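Local atomic coordinates of DSBA-like thioredoxin domain-containing protein (PDB entry 5HFI), a protein that binds glutathione and probably acts as a cytosolic disulfide reductase of the thioredoxin superfamily, related to DsbA. Residues 31-36 and 205-210; 131-136 and 148-153; 79-84 and 121-126. All blocks are in the same frame, centred on the assembly; numbering follows the deposited sequence.

Contact 1: 31-36 and 205-210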
ATOM      1  N   CYS A  31      12.091   4.382  -3.291  1.00 17.93           N
ATOM      2  CA  CYS A  31      11.822   5.652  -3.954  1.00 22.88           C
ATOM      3  C   CYS A  31      12.967   6.646  -3.829  1.00 26.09           C
ATOM      4  O   CYS A  31      12.889   7.724  -4.427  1.00 31.03           O
ATOM      5  CB  CYS A  31      10.536   6.266  -3.399  1.00 23.64           C
ATOM      6  SG  CYS A  31       9.053   5.333  -3.824  1.00 25.35           S
ATOM      7  N   GLU A  32      14.021   6.318  -3.085  1.00 24.59           N
ATOM      8  CA  GLU A  32      15.182   7.185  -2.943  1.00 30.20           C
ATOM      9  C   GLU A  32      16.347   6.767  -3.830  1.00 25.74           C
ATOM     10  O   GLU A  32      17.374   7.451  -3.839  1.00 29.65           O
ATOM     11  CB  GLU A  32      15.640   7.214  -1.480  1.00 32.15           C
ATOM     12  CG  GLU A  32      14.577   7.687  -0.505  1.00 38.26           C
ATOM     13  CD  GLU A  32      14.877   7.272   0.921  1.00 43.50           C
ATOM     14  OE1 GLU A  32      15.943   6.661   1.151  1.00 45.73           O
ATOM     15  OE2 GLU A  32      14.048   7.551   1.812  1.00 46.84           O
ATOM     16  N   VAL A  33      16.215   5.668  -4.566  1.00 25.90           N
ATOM     17  CA  VAL A  33      17.300   5.153  -5.395  1.00 27.05           C
ATOM     18  C   VAL A  33      17.274   5.898  -6.726  1.00 31.27           C
ATOM     19  O   VAL A  33      16.326   5.763  -7.505  1.00 30.30           O
ATOM     20  CB  VAL A  33      17.176   3.640  -5.606  1.00 22.36           C
ATOM     21  CG1 VAL A  33      18.104   3.184  -6.721  1.00 23.32           C
ATOM     22  CG2 VAL A  33      17.477   2.896  -4.319  1.00 25.68           C
ATOM     23  N   THR A  34      18.314   6.685  -6.990  1.00 32.95           N
ATOM     24  CA  THR A  34      18.386   7.439  -8.234  1.00 35.61           C
ATOM     25  C   THR A  34      18.516   6.495  -9.423  1.00 34.02           C
ATOM     26  O   THR A  34      19.287   5.532  -9.394  1.00 32.50           O
ATOM     27  CB  THR A  34      19.565   8.413  -8.204  1.00 41.81           C
ATOM     28  OG1 THR A  34      20.785   7.696  -8.428  1.00 49.29           O
ATOM     29  CG2 THR A  34      19.638   9.114  -6.857  1.00 39.80           C
ATOM     30  N   GLY A  35      17.747   6.774 -10.475  1.00 33.50           N
ATOM     31  CA  GLY A  35      17.733   5.944 -11.658  1.00 36.33           C
ATOM     32  C   GLY A  35      16.766   4.783 -11.615  1.00 34.22           C
ATOM     33  O   GLY A  35      16.612   4.089 -12.629  1.00 37.30           O
ATOM     34  N   LEU A  36      16.112   4.547 -10.482  1.00 31.84           N
ATOM     35  CA  LEU A  36      15.160   3.453 -10.339  1.00 27.49           C
ATOM     36  C   LEU A  36      13.740   3.994 -10.428  1.00 23.22           C
ATOM     37  O   LEU A  36      13.373   4.916  -9.692  1.00 26.31           O
ATOM     38  CB  LEU A  36      15.360   2.720  -9.013  1.00 22.94           C
ATOM     39  CG  LEU A  36      14.414   1.550  -8.740  1.00 26.29           C
ATOM     40  CD1 LEU A  36      14.691   0.402  -9.703  1.00 27.26           C
ATOM     41  CD2 LEU A  36      14.523   1.084  -7.295  1.00 26.85           C
ATOM     42  N   ASP A 205      19.585  -2.392   3.996  1.00 15.00           N
ATOM     43  CA  ASP A 205      19.958  -3.531   3.159  1.00 14.82           C
ATOM     44  C   ASP A 205      19.223  -3.481   1.826  1.00 17.82           C
ATOM     45  O   ASP A 205      19.814  -3.699   0.763  1.00 14.30           O
ATOM     46  CB  ASP A 205      19.638  -4.844   3.878  1.00 14.85           C
ATOM     47  CG  ASP A 205      20.733  -5.291   4.823  1.00 27.99           C
ATOM     48  OD1 ASP A 205      21.610  -4.473   5.172  1.00 27.30           O
ATOM     49  OD2 ASP A 205      20.705  -6.473   5.228  1.00 30.26           O
ATOM     50  N   TRP A 206      17.919  -3.196   1.877  1.00 14.97           N
ATOM     51  CA  TRP A 206      17.090  -3.168   0.677  1.00 13.70           C
ATOM     52  C   TRP A 206      17.552  -2.090  -0.296  1.00 13.16           C
ATOM     53  O   TRP A 206      17.670  -2.340  -1.500  1.00 13.52           O
ATOM     54  CB  TRP A 206      15.630  -2.964   1.096  1.00 12.11           C
ATOM     55  CG  TRP A 206      14.629  -2.787  -0.007  1.00 12.64           C
ATOM     56  CD1 TRP A 206      14.009  -1.623  -0.373  1.00 14.94           C
ATOM     57  CD2 TRP A 206      14.092  -3.809  -0.857  1.00 13.12           C
ATOM     58  NE1 TRP A 206      13.137  -1.858  -1.407  1.00 13.06           N
ATOM     59  CE2 TRP A 206      13.170  -3.189  -1.724  1.00 16.76           C
ATOM     60  CE3 TRP A 206      14.314  -5.185  -0.980  1.00 14.70           C
ATOM     61  CZ2 TRP A 206      12.465  -3.899  -2.697  1.00 22.52           C
ATOM     62  CZ3 TRP A 206      13.613  -5.888  -1.946  1.00 22.24           C
ATOM     63  CH2 TRP A 206      12.702  -5.243  -2.793  1.00 22.26           C
ATOM     64  N   ARG A 207      17.821  -0.883   0.209  1.00 13.79           N
ATOM     65  CA  ARG A 207      18.310   0.184  -0.658  1.00 14.90           C
ATOM     66  C   ARG A 207      19.635  -0.201  -1.308  1.00 17.70           C
ATOM     67  O   ARG A 207      19.819  -0.021  -2.518  1.00 16.33           O
ATOM     68  CB  ARG A 207      18.453   1.479   0.141  1.00 16.02           C
ATOM     69  CG  ARG A 207      18.675   2.712  -0.716  1.00 17.65           C
ATOM     70  CD  ARG A 207      19.057   3.919   0.128  1.00 22.32           C
ATOM     71  NE  ARG A 207      17.973   4.350   1.006  1.00 26.33           N
ATOM     72  CZ  ARG A 207      17.934   4.114   2.313  1.00 29.64           C
ATOM     73  NH1 ARG A 207      18.922   3.444   2.895  1.00 29.91           N
ATOM     74  NH2 ARG A 207      16.910   4.549   3.040  1.00 29.46           N
ATOM     75  N   ALA A 208      20.560  -0.759  -0.523  1.00 15.95           N
ATOM     76  CA  ALA A 208      21.850  -1.167  -1.072  1.00 17.17           C
ATOM     77  C   ALA A 208      21.688  -2.284  -2.094  1.00 16.85           C
ATOM     78  O   ALA A 208      22.394  -2.317  -3.108  1.00 18.06           O
ATOM     79  CB  ALA A 208      22.784  -1.602   0.057  1.00 18.01           C
ATOM     80  N   PHE A 209      20.761  -3.211  -1.844  1.00 15.63           N
ATOM     81  CA  PHE A 209      20.508  -4.272  -2.811  1.00 15.75           C
ATOM     82  C   PHE A 209      20.046  -3.700  -4.145  1.00 16.05           C
ATOM     83  O   PHE A 209      20.522  -4.120  -5.207  1.00 17.22           O
ATOM     84  CB  PHE A 209      19.479  -5.254  -2.252  1.00 14.79           C
ATOM     85  CG  PHE A 209      19.034  -6.294  -3.239  1.00 17.63           C
ATOM     86  CD1 PHE A 209      19.783  -7.441  -3.439  1.00 21.47           C
ATOM     87  CD2 PHE A 209      17.861  -6.129  -3.959  1.00 20.19           C
ATOM     88  CE1 PHE A 209      19.374  -8.402  -4.343  1.00 28.26           C
ATOM     89  CE2 PHE A 209      17.450  -7.085  -4.866  1.00 24.14           C
ATOM     90  CZ  PHE A 209      18.206  -8.224  -5.057  1.00 25.02           C
ATOM     91  N   LEU A 210      19.130  -2.727  -4.112  1.00 15.45           N
ATOM     92  CA  LEU A 210      18.662  -2.110  -5.349  1.00 16.40           C
ATOM     93  C   LEU A 210      19.771  -1.308  -6.022  1.00 17.82           C
ATOM     94  O   LEU A 210      19.890  -1.322  -7.253  1.00 20.12           O
ATOM     95  CB  LEU A 210      17.444  -1.228  -5.069  1.00 15.79           C
ATOM     96  CG  LEU A 210      16.202  -1.955  -4.546  1.00 19.26           C
ATOM     97  CD1 LEU A 210      15.136  -0.958  -4.107  1.00 16.57           C
ATOM     98  CD2 LEU A 210      15.648  -2.913  -5.593  1.00 21.34           C
TER
HETATM   99  O   HOH W   1      14.013   5.723   3.661  1.00 39.33           O
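E32 and R207 form a salt bridge where a loop of the thioredoxin fold meets the C-terminal helix: the segment 31-36 joins helix 24-30 to the edge strand 37-42, while the segment 205-210 belongs to helix 203-215. A single carboxylate oxygen, E32 OE1, takes both bonds. R207 NH2 reaches it at 3.0 Å and R207 NE at 3.1 Å, so the guanidinium presents its side, not its end. Neither bond is straight, the N-H...O angles both being near 137°, as expected when two neighbouring N-H groups share one acceptor. The two planes are nearly parallel, 2° apart, but slightly offset, which places OE1 a little out of the guanidinium plane. The other oxygen, E32 OE2, accepts a bond from water 1, which in turn accepts a weak hydrogen bond from R207 NH2. R207 NH1 is taken by D204, giving the arginine a carboxylate on each of two sides.

Behind the ion pair the contact turns apolar. V33 lays CG2 against the aliphatic part of the arginine, 3.8 Å from R207 CG, and CG2 also packs more loosely on L210 CB. R207 CG lies anti to the backbone N (chi1 -168°), and the chain then bends at chi3, turning from the valine to the glutamate. A type II turn from V33 to L36, closed by a hydrogen bond from L36 N to V33 O, brings L36 back toward the same helix. Helix 24-30 lines this seam as well, with A29 against R207 and A30 against L210. L36 crosses L210 at about a right angle, its CD2 3.8 Å from L210 CD1, a methyl that also lies over one face of the W206 ring.

Contact 2: 131-136 and 148-153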
ATOM      1  N   ALA A 131     -11.786   3.406   4.311  1.00 10.86           N
ATOM      2  CA  ALA A 131     -12.746   3.050   3.279  1.00 11.92           C
ATOM      3  C   ALA A 131     -13.763   4.151   3.021  1.00 17.08           C
ATOM      4  O   ALA A 131     -14.578   4.018   2.103  1.00 16.64           O
ATOM      5  CB  ALA A 131     -13.480   1.761   3.655  1.00 18.56           C
ATOM      6  N   GLU A 132     -13.738   5.228   3.799  1.00 12.44           N
ATOM      7  CA  GLU A 132     -14.737   6.277   3.676  1.00 12.42           C
ATOM      8  C   GLU A 132     -14.179   7.465   2.906  1.00 11.09           C
ATOM      9  O   GLU A 132     -13.043   7.896   3.130  1.00 10.85           O
ATOM     10  CB  GLU A 132     -15.246   6.720   5.048  1.00 15.06           C
ATOM     11  CG  GLU A 132     -16.099   5.664   5.738  1.00 30.41           C
ATOM     12  CD  GLU A 132     -16.636   6.125   7.078  1.00 46.78           C
ATOM     13  OE1 GLU A 132     -16.056   7.070   7.656  1.00 45.38           O
ATOM     14  OE2 GLU A 132     -17.639   5.542   7.550  1.00 54.10           O
ATOM     15  N   ARG A 133     -14.994   7.982   1.990  1.00 12.04           N
ATOM     16  CA  ARG A 133     -14.552   9.067   1.122  1.00 11.04           C
ATOM     17  C   ARG A 133     -14.099  10.317   1.872  1.00 14.62           C
ATOM     18  O   ARG A 133     -13.064  10.885   1.480  1.00  9.82           O
ATOM     19  CB  ARG A 133     -15.671   9.387   0.122  1.00 12.06           C
ATOM     20  CG  ARG A 133     -15.549  10.703  -0.607  1.00 14.03           C
ATOM     21  CD  ARG A 133     -16.727  10.861  -1.558  1.00 20.14           C
ATOM     22  NE  ARG A 133     -16.437  11.769  -2.662  1.00 17.08           N
ATOM     23  CZ  ARG A 133     -16.582  13.088  -2.591  1.00 20.65           C
ATOM     24  NH1 ARG A 133     -17.003  13.643  -1.460  1.00 19.77           N
ATOM     25  NH2 ARG A 133     -16.297  13.855  -3.638  1.00 21.15           N
ATOM     26  N   PRO A 134     -14.788  10.801   2.921  1.00 11.54           N
ATOM     27  CA  PRO A 134     -14.282  12.001   3.615  1.00 13.27           C
ATOM     28  C   PRO A 134     -12.906  11.815   4.228  1.00 13.20           C
ATOM     29  O   PRO A 134     -12.109  12.762   4.242  1.00 10.47           O
ATOM     30  CB  PRO A 134     -15.344  12.263   4.693  1.00 19.40           C
ATOM     31  CG  PRO A 134     -16.561  11.591   4.203  1.00 26.54           C
ATOM     32  CD  PRO A 134     -16.099  10.385   3.456  1.00 13.59           C
ATOM     33  N   VAL A 135     -12.605  10.622   4.743  1.00 10.40           N
ATOM     34  CA  VAL A 135     -11.285  10.373   5.312  1.00  9.35           C
ATOM     35  C   VAL A 135     -10.213  10.453   4.233  1.00  7.98           C
ATOM     36  O   VAL A 135      -9.154  11.059   4.432  1.00  8.29           O
ATOM     37  CB  VAL A 135     -11.268   9.012   6.033  1.00 14.50           C
ATOM     38  CG1 VAL A 135      -9.851   8.645   6.457  1.00 10.85           C
ATOM     39  CG2 VAL A 135     -12.203   9.040   7.237  1.00 15.96           C
ATOM     40  N   LEU A 136     -10.469   9.853   3.069  1.00  7.46           N
ATOM     41  CA  LEU A 136      -9.477   9.874   1.999  1.00  6.61           C
ATOM     42  C   LEU A 136      -9.301  11.277   1.430  1.00  8.04           C
ATOM     43  O   LEU A 136      -8.186  11.672   1.072  1.00  7.26           O
ATOM     44  CB  LEU A 136      -9.877   8.890   0.902  1.00  6.49           C
ATOM     45  CG  LEU A 136      -9.921   7.437   1.383  1.00  7.91           C
ATOM     46  CD1 LEU A 136     -10.517   6.534   0.316  1.00  9.27           C
ATOM     47  CD2 LEU A 136      -8.522   6.977   1.779  1.00 11.09           C
ATOM     48  N   GLY A 148      -8.791  19.660  -6.638  1.00 32.72           N
ATOM     49  CA  GLY A 148      -8.919  18.673  -7.690  1.00 27.33           C
ATOM     50  C   GLY A 148      -8.910  17.229  -7.232  1.00 20.80           C
ATOM     51  O   GLY A 148      -9.291  16.353  -8.019  1.00 20.43           O
ATOM     52  N   PHE A 149      -8.492  16.939  -5.997  1.00 18.34           N
ATOM     53  CA  PHE A 149      -8.388  15.539  -5.586  1.00 18.09           C
ATOM     54  C   PHE A 149      -9.758  14.887  -5.479  1.00 15.53           C
ATOM     55  O   PHE A 149      -9.912  13.705  -5.809  1.00 12.83           O
ATOM     56  CB  PHE A 149      -7.633  15.418  -4.262  1.00 15.46           C
ATOM     57  CG  PHE A 149      -7.456  14.001  -3.792  1.00 17.08           C
ATOM     58  CD1 PHE A 149      -6.498  13.184  -4.367  1.00 12.98           C
ATOM     59  CD2 PHE A 149      -8.233  13.495  -2.764  1.00 21.36           C
ATOM     60  CE1 PHE A 149      -6.328  11.884  -3.937  1.00 10.23           C
ATOM     61  CE2 PHE A 149      -8.067  12.197  -2.328  1.00 20.64           C
ATOM     62  CZ  PHE A 149      -7.112  11.389  -2.916  1.00 13.29           C
ATOM     63  N   ALA A 150     -10.765  15.636  -5.022  1.00 14.66           N
ATOM     64  CA  ALA A 150     -12.108  15.077  -4.908  1.00 15.49           C
ATOM     65  C   ALA A 150     -12.593  14.547  -6.250  1.00 19.43           C
ATOM     66  O   ALA A 150     -13.087  13.417  -6.343  1.00 16.55           O
ATOM     67  CB  ALA A 150     -13.073  16.129  -4.364  1.00 16.35           C
ATOM     68  N   GLU A 151     -12.441  15.346  -7.311  1.00 17.41           N
ATOM     69  CA  GLU A 151     -12.885  14.915  -8.633  1.00 18.81           C
ATOM     70  C   GLU A 151     -12.034  13.768  -9.155  1.00 17.76           C
ATOM     71  O   GLU A 151     -12.562  12.830  -9.762  1.00 17.42           O
ATOM     72  CB  GLU A 151     -12.853  16.080  -9.622  1.00 22.57           C
ATOM     73  CG  GLU A 151     -13.894  17.162  -9.362  1.00 32.75           C
ATOM     74  CD  GLU A 151     -13.616  17.969  -8.100  1.00 36.95           C
ATOM     75  OE1 GLU A 151     -12.422  18.123  -7.752  1.00 38.12           O
ATOM     76  OE2 GLU A 151     -14.594  18.440  -7.469  1.00 37.20           O
ATOM     77  N   ALA A 152     -10.716  13.831  -8.942  1.00 17.59           N
ATOM     78  CA  ALA A 152      -9.843  12.752  -9.394  1.00 17.06           C
ATOM     79  C   ALA A 152     -10.155  11.447  -8.671  1.00 17.61           C
ATOM     80  O   ALA A 152     -10.137  10.372  -9.284  1.00 14.20           O
ATOM     81  CB  ALA A 152      -8.379  13.143  -9.193  1.00 17.79           C
ATOM     82  N   PHE A 153     -10.444  11.519  -7.371  1.00 15.72           N
ATOM     83  CA  PHE A 153     -10.765  10.312  -6.618  1.00 12.46           C
ATOM     84  C   PHE A 153     -12.063   9.684  -7.111  1.00 14.68           C
ATOM     85  O   PHE A 153     -12.149   8.461  -7.276  1.00 15.44           O
ATOM     86  CB  PHE A 153     -10.856  10.625  -5.124  1.00 15.31           C
ATOM     87  CG  PHE A 153     -11.394   9.488  -4.302  1.00 13.29           C
ATOM     88  CD1 PHE A 153     -10.547   8.490  -3.856  1.00 13.03           C
ATOM     89  CD2 PHE A 153     -12.736   9.428  -3.959  1.00 14.42           C
ATOM     90  CE1 PHE A 153     -11.026   7.443  -3.104  1.00 15.01           C
ATOM     91  CE2 PHE A 153     -13.223   8.385  -3.201  1.00 18.38           C
ATOM     92  CZ  PHE A 153     -12.363   7.389  -2.771  1.00 13.23           C
TER
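R133, in the first turn of helix 133-142, and F153, one turn into helix 149-157, carry the nearest CA atoms, 8.7 Å apart. E132 is the N-cap residue of helix 133-142 and G148 that of helix 149-157; a short connection separates the helices in this largely helical part of the DsbA-like protein. At that spacing side chains do all the bridging, apart from one backbone oxygen.

F153 buries the most surface in this contact. Its CG is anti to the backbone N (chi1 171°), and the F153 and L136 side chains cross at about a right angle, with L136 CD1 3.6 Å from F153 CE1 and almost as near CZ. On the same ring, F153 CE2 meets the methylene R133 CG at 4.2 Å. F149, one turn earlier, sends CE2 to within 3.4 Å of the carbonyl oxygen L136 O, while F153 CB lies over one face of the F149 ring. Helix 96-109 packs against this group too, through P97, A100 and A104.

R133 runs extended from CG to NE along the exposed border, bringing NH2 to 4.0 Å from A150 CB. The same nitrogen forms a salt bridge with D154, one residue beyond the segment. No hydrogen bond joins the two segments directly, so their cohesion is chiefly apolar, with the R133-D154 ion pair adding a charged link between the same helices at the border.

Contact 3: 79-84 and 121-126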
ATOM      1  N   LYS A  79      -2.997   2.892  19.457  1.00 19.95           N
ATOM      2  CA  LYS A  79      -4.096   2.475  20.323  1.00 25.03           C
ATOM      3  C   LYS A  79      -5.452   2.729  19.676  1.00 23.53           C
ATOM      4  O   LYS A  79      -6.400   1.971  19.912  1.00 26.97           O
ATOM      5  CB  LYS A  79      -4.009   3.193  21.671  1.00 34.57           C
ATOM      6  CG  LYS A  79      -4.119   4.710  21.583  1.00 36.99           C
ATOM      7  CD  LYS A  79      -4.131   5.346  22.964  1.00 46.97           C
ATOM      8  CE  LYS A  79      -4.183   6.863  22.873  1.00 49.26           C
ATOM      9  NZ  LYS A  79      -2.960   7.427  22.236  1.00 46.55           N
ATOM     10  N   ASP A  80      -5.568   3.779  18.859  1.00 22.40           N
ATOM     11  CA  ASP A  80      -6.830   4.040  18.177  1.00 22.81           C
ATOM     12  C   ASP A  80      -7.121   3.001  17.103  1.00 22.17           C
ATOM     13  O   ASP A  80      -8.264   2.900  16.645  1.00 20.73           O
ATOM     14  CB  ASP A  80      -6.825   5.443  17.570  1.00 23.20           C
ATOM     15  CG  ASP A  80      -6.779   6.535  18.626  1.00 31.46           C
ATOM     16  OD1 ASP A  80      -6.108   7.562  18.391  1.00 38.24           O
ATOM     17  OD2 ASP A  80      -7.411   6.369  19.690  1.00 37.61           O
ATOM     18  N   TYR A  81      -6.114   2.230  16.695  1.00 17.18           N
ATOM     19  CA  TYR A  81      -6.312   1.109  15.784  1.00 17.91           C
ATOM     20  C   TYR A  81      -6.665  -0.165  16.548  1.00 22.13           C
ATOM     21  O   TYR A  81      -7.703  -0.783  16.289  1.00 23.66           O
ATOM     22  CB  TYR A  81      -5.056   0.904  14.931  1.00 18.19           C
ATOM     23  CG  TYR A  81      -5.026  -0.405  14.178  1.00 16.21           C
ATOM     24  CD1 TYR A  81      -4.177  -1.432  14.567  1.00 16.37           C
ATOM     25  CD2 TYR A  81      -5.847  -0.615  13.077  1.00 15.94           C
ATOM     26  CE1 TYR A  81      -4.146  -2.632  13.881  1.00 21.79           C
ATOM     27  CE2 TYR A  81      -5.824  -1.812  12.384  1.00 17.29           C
ATOM     28  CZ  TYR A  81      -4.971  -2.816  12.790  1.00 21.13           C
ATOM     29  OH  TYR A  81      -4.942  -4.008  12.107  1.00 22.60           O
ATOM     30  N   PHE A  82      -5.809  -0.559  17.496  1.00 22.16           N
ATOM     31  CA  PHE A  82      -6.042  -1.776  18.273  1.00 25.87           C
ATOM     32  C   PHE A  82      -7.366  -1.713  19.023  1.00 31.75           C
ATOM     33  O   PHE A  82      -8.160  -2.660  18.986  1.00 33.47           O
ATOM     34  CB  PHE A  82      -4.896  -1.994  19.265  1.00 28.18           C
ATOM     35  CG  PHE A  82      -3.650  -2.562  18.650  1.00 30.06           C
ATOM     36  CD1 PHE A  82      -3.721  -3.561  17.693  1.00 33.28           C
ATOM     37  CD2 PHE A  82      -2.403  -2.102  19.039  1.00 29.45           C
ATOM     38  CE1 PHE A  82      -2.571  -4.086  17.132  1.00 32.43           C
ATOM     39  CE2 PHE A  82      -1.252  -2.622  18.487  1.00 28.73           C
ATOM     40  CZ  PHE A  82      -1.334  -3.616  17.531  1.00 32.22           C
ATOM     41  N   ASP A  83      -7.614  -0.609  19.724  1.00 31.31           N
ATOM     42  CA  ASP A  83      -8.747  -0.500  20.634  1.00 39.47           C
ATOM     43  C   ASP A  83      -9.821   0.456  20.132  1.00 36.82           C
ATOM     44  O   ASP A  83     -10.752   0.771  20.878  1.00 36.74           O
ATOM     45  CB  ASP A  83      -8.262  -0.071  22.020  1.00 44.42           C
ATOM     46  CG  ASP A  83      -7.324  -1.085  22.649  1.00 49.41           C
ATOM     47  OD1 ASP A  83      -7.548  -2.300  22.459  1.00 50.25           O
ATOM     48  OD2 ASP A  83      -6.360  -0.669  23.326  1.00 51.52           O
ATOM     49  N   GLY A  84      -9.720   0.920  18.890  1.00 31.90           N
ATOM     50  CA  GLY A  84     -10.735   1.792  18.337  1.00 28.87           C
ATOM     51  C   GLY A  84     -11.321   1.269  17.044  1.00 26.93           C
ATOM     52  O   GLY A  84     -12.495   0.895  16.988  1.00 29.14           O
ATOM     53  N   ARG A 121      -0.691   4.865   7.544  1.00 11.09           N
ATOM     54  CA  ARG A 121      -0.593   5.524   8.843  1.00  8.65           C
ATOM     55  C   ARG A 121      -1.972   5.872   9.391  1.00  8.42           C
ATOM     56  O   ARG A 121      -2.238   5.684  10.584  1.00  9.42           O
ATOM     57  CB  ARG A 121       0.278   6.778   8.738  1.00  8.80           C
ATOM     58  CG  ARG A 121       1.758   6.498   8.514  1.00 25.30           C
ATOM     59  CD  ARG A 121       2.573   7.786   8.553  1.00 26.52           C
ATOM     60  NE  ARG A 121       3.991   7.531   8.783  1.00 34.00           N
ATOM     61  CZ  ARG A 121       4.926   7.585   7.839  1.00 44.14           C
ATOM     62  NH1 ARG A 121       4.594   7.890   6.590  1.00 43.78           N
ATOM     63  NH2 ARG A 121       6.194   7.336   8.142  1.00 45.04           N
ATOM     64  N   ALA A 122      -2.867   6.376   8.536  1.00  7.87           N
ATOM     65  CA  ALA A 122      -4.212   6.713   8.996  1.00 10.92           C
ATOM     66  C   ALA A 122      -4.932   5.484   9.538  1.00 10.90           C
ATOM     67  O   ALA A 122      -5.694   5.576  10.507  1.00 10.23           O
ATOM     68  CB  ALA A 122      -5.012   7.348   7.860  1.00  9.45           C
ATOM     69  N   HIS A 123      -4.709   4.344   8.947  1.00  7.66           N
ATOM     70  CA  HIS A 123      -5.347   3.106   9.365  1.00  8.23           C
ATOM     71  C   HIS A 123      -4.673   2.479  10.607  1.00 13.23           C
ATOM     72  O   HIS A 123      -5.302   2.385  11.623  1.00 10.84           O
ATOM     73  CB  HIS A 123      -5.307   2.125   8.220  1.00  8.34           C
ATOM     74  CG  HIS A 123      -5.952   0.802   8.482  1.00 12.64           C
ATOM     75  ND1 HIS A 123      -7.308   0.611   8.418  1.00 16.25           N
ATOM     76  CD2 HIS A 123      -5.417  -0.413   8.703  1.00 10.63           C
ATOM     77  CE1 HIS A 123      -7.577  -0.655   8.622  1.00 12.50           C
ATOM     78  NE2 HIS A 123      -6.448  -1.296   8.811  1.00 17.00           N
ATOM     79  N   TYR A 124      -3.363   2.188  10.514  1.00 11.45           N
ATOM     80  CA  TYR A 124      -2.696   1.409  11.555  1.00  9.79           C
ATOM     81  C   TYR A 124      -2.275   2.248  12.755  1.00 10.22           C
ATOM     82  O   TYR A 124      -2.175   1.719  13.868  1.00 11.68           O
ATOM     83  CB  TYR A 124      -1.477   0.701  10.963  1.00 10.29           C
ATOM     84  CG  TYR A 124      -1.834  -0.383   9.978  1.00 10.57           C
ATOM     85  CD1 TYR A 124      -2.363  -1.591  10.417  1.00 11.76           C
ATOM     86  CD2 TYR A 124      -1.656  -0.195   8.611  1.00 15.13           C
ATOM     87  CE1 TYR A 124      -2.693  -2.584   9.527  1.00 15.08           C
ATOM     88  CE2 TYR A 124      -1.986  -1.184   7.710  1.00 16.06           C
ATOM     89  CZ  TYR A 124      -2.504  -2.377   8.177  1.00 16.49           C
ATOM     90  OH  TYR A 124      -2.841  -3.379   7.302  1.00 16.35           O
ATOM     91  N   VAL A 125      -2.008   3.533  12.563  1.00 12.01           N
ATOM     92  CA  VAL A 125      -1.593   4.409  13.653  1.00 10.54           C
ATOM     93  C   VAL A 125      -2.765   5.212  14.198  1.00 16.80           C
ATOM     94  O   VAL A 125      -2.991   5.251  15.407  1.00 16.83           O
ATOM     95  CB  VAL A 125      -0.447   5.333  13.185  1.00 14.39           C
ATOM     96  CG1 VAL A 125      -0.114   6.350  14.264  1.00 15.11           C
ATOM     97  CG2 VAL A 125       0.775   4.508  12.822  1.00 13.68           C
ATOM     98  N   GLU A 126      -3.533   5.843  13.316  1.00 10.74           N
ATOM     99  CA  GLU A 126      -4.588   6.760  13.726  1.00 11.76           C
ATOM    100  C   GLU A 126      -5.951   6.095  13.872  1.00 12.12           C
ATOM    101  O   GLU A 126      -6.859   6.707  14.443  1.00 17.99           O
ATOM    102  CB  GLU A 126      -4.692   7.914  12.723  1.00 11.33           C
ATOM    103  CG  GLU A 126      -3.492   8.846  12.743  1.00 22.40           C
ATOM    104  CD  GLU A 126      -3.379   9.690  11.480  1.00 31.92           C
ATOM    105  OE1 GLU A 126      -2.242   9.867  10.987  1.00 41.71           O
ATOM    106  OE2 GLU A 126      -4.423  10.168  10.985  1.00 38.80           O
TER
HETATM  107  O   HOH W   2      -3.510   5.857  17.947  1.00 20.95           O
HETATM  108  O   HOH W   3      -6.643   9.221  15.716  1.00 39.61           O
HETATM  109  O   HOH W   4      -6.036  -4.110   9.720  1.00 24.08           O
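An aromatic cluster of Y81, H123 and Y124 joins helix 79-85 to the C-terminal part of helix 112-124, in the helical part of this DsbA-like thioredoxin fold and close to its glutathione site: the side chain of Y124 is about 6 Å from that of C17, which binds glutathione covalently.

Y124 turns its edge to the face of Y81 with the planes at 61°, placing Y124 CD1 3.7 Å from Y81 CZ. Y124 CA also sits over that face in a CH-pi contact. H123 meets Y81 obliquely, NE2 3.7 Å from Y81 CE2, and covers the centre of one Y124 face with CD2; Y21 stacks on Y124 from outside the pair. CG anti to the backbone N (chi1 167°) swings the Y81 ring toward H123 and Y124. Y81 CB lies 3.2 Å from the carbonyl oxygen Y124 O.

Waters replace direct hydrogen bonds between the segments. Water 2 accepts from D80 N and donates to V125 O, whereas water 3 donates to D80 OD1 and E126 O. Y81 OH is hydrogen-bonded to D66 and accepts a 2.6 Å bond from water 4, itself hydrogen-bonded to H123 NE2 at 3.0 Å.

Contact 1 closes the longest span of sequence and encloses the other two, tying a loop beside the sheet's edge strand to the C-terminal helix. Contacts 2 and 3 each join two helices and follow one another in the chain, their nearest atoms about 5 Å apart; contacts 1 and 2 lie on opposite sides of the chain's centre. Contact 2 is the most buried and relies on hydrocarbon and rings, with its charge kept to the border. Contacts 1 and 3 are only partly buried: a direct salt bridge flanks aliphatic packing in the first, while waters supplement aromatic packing in the other, the one nearest bound glutathione.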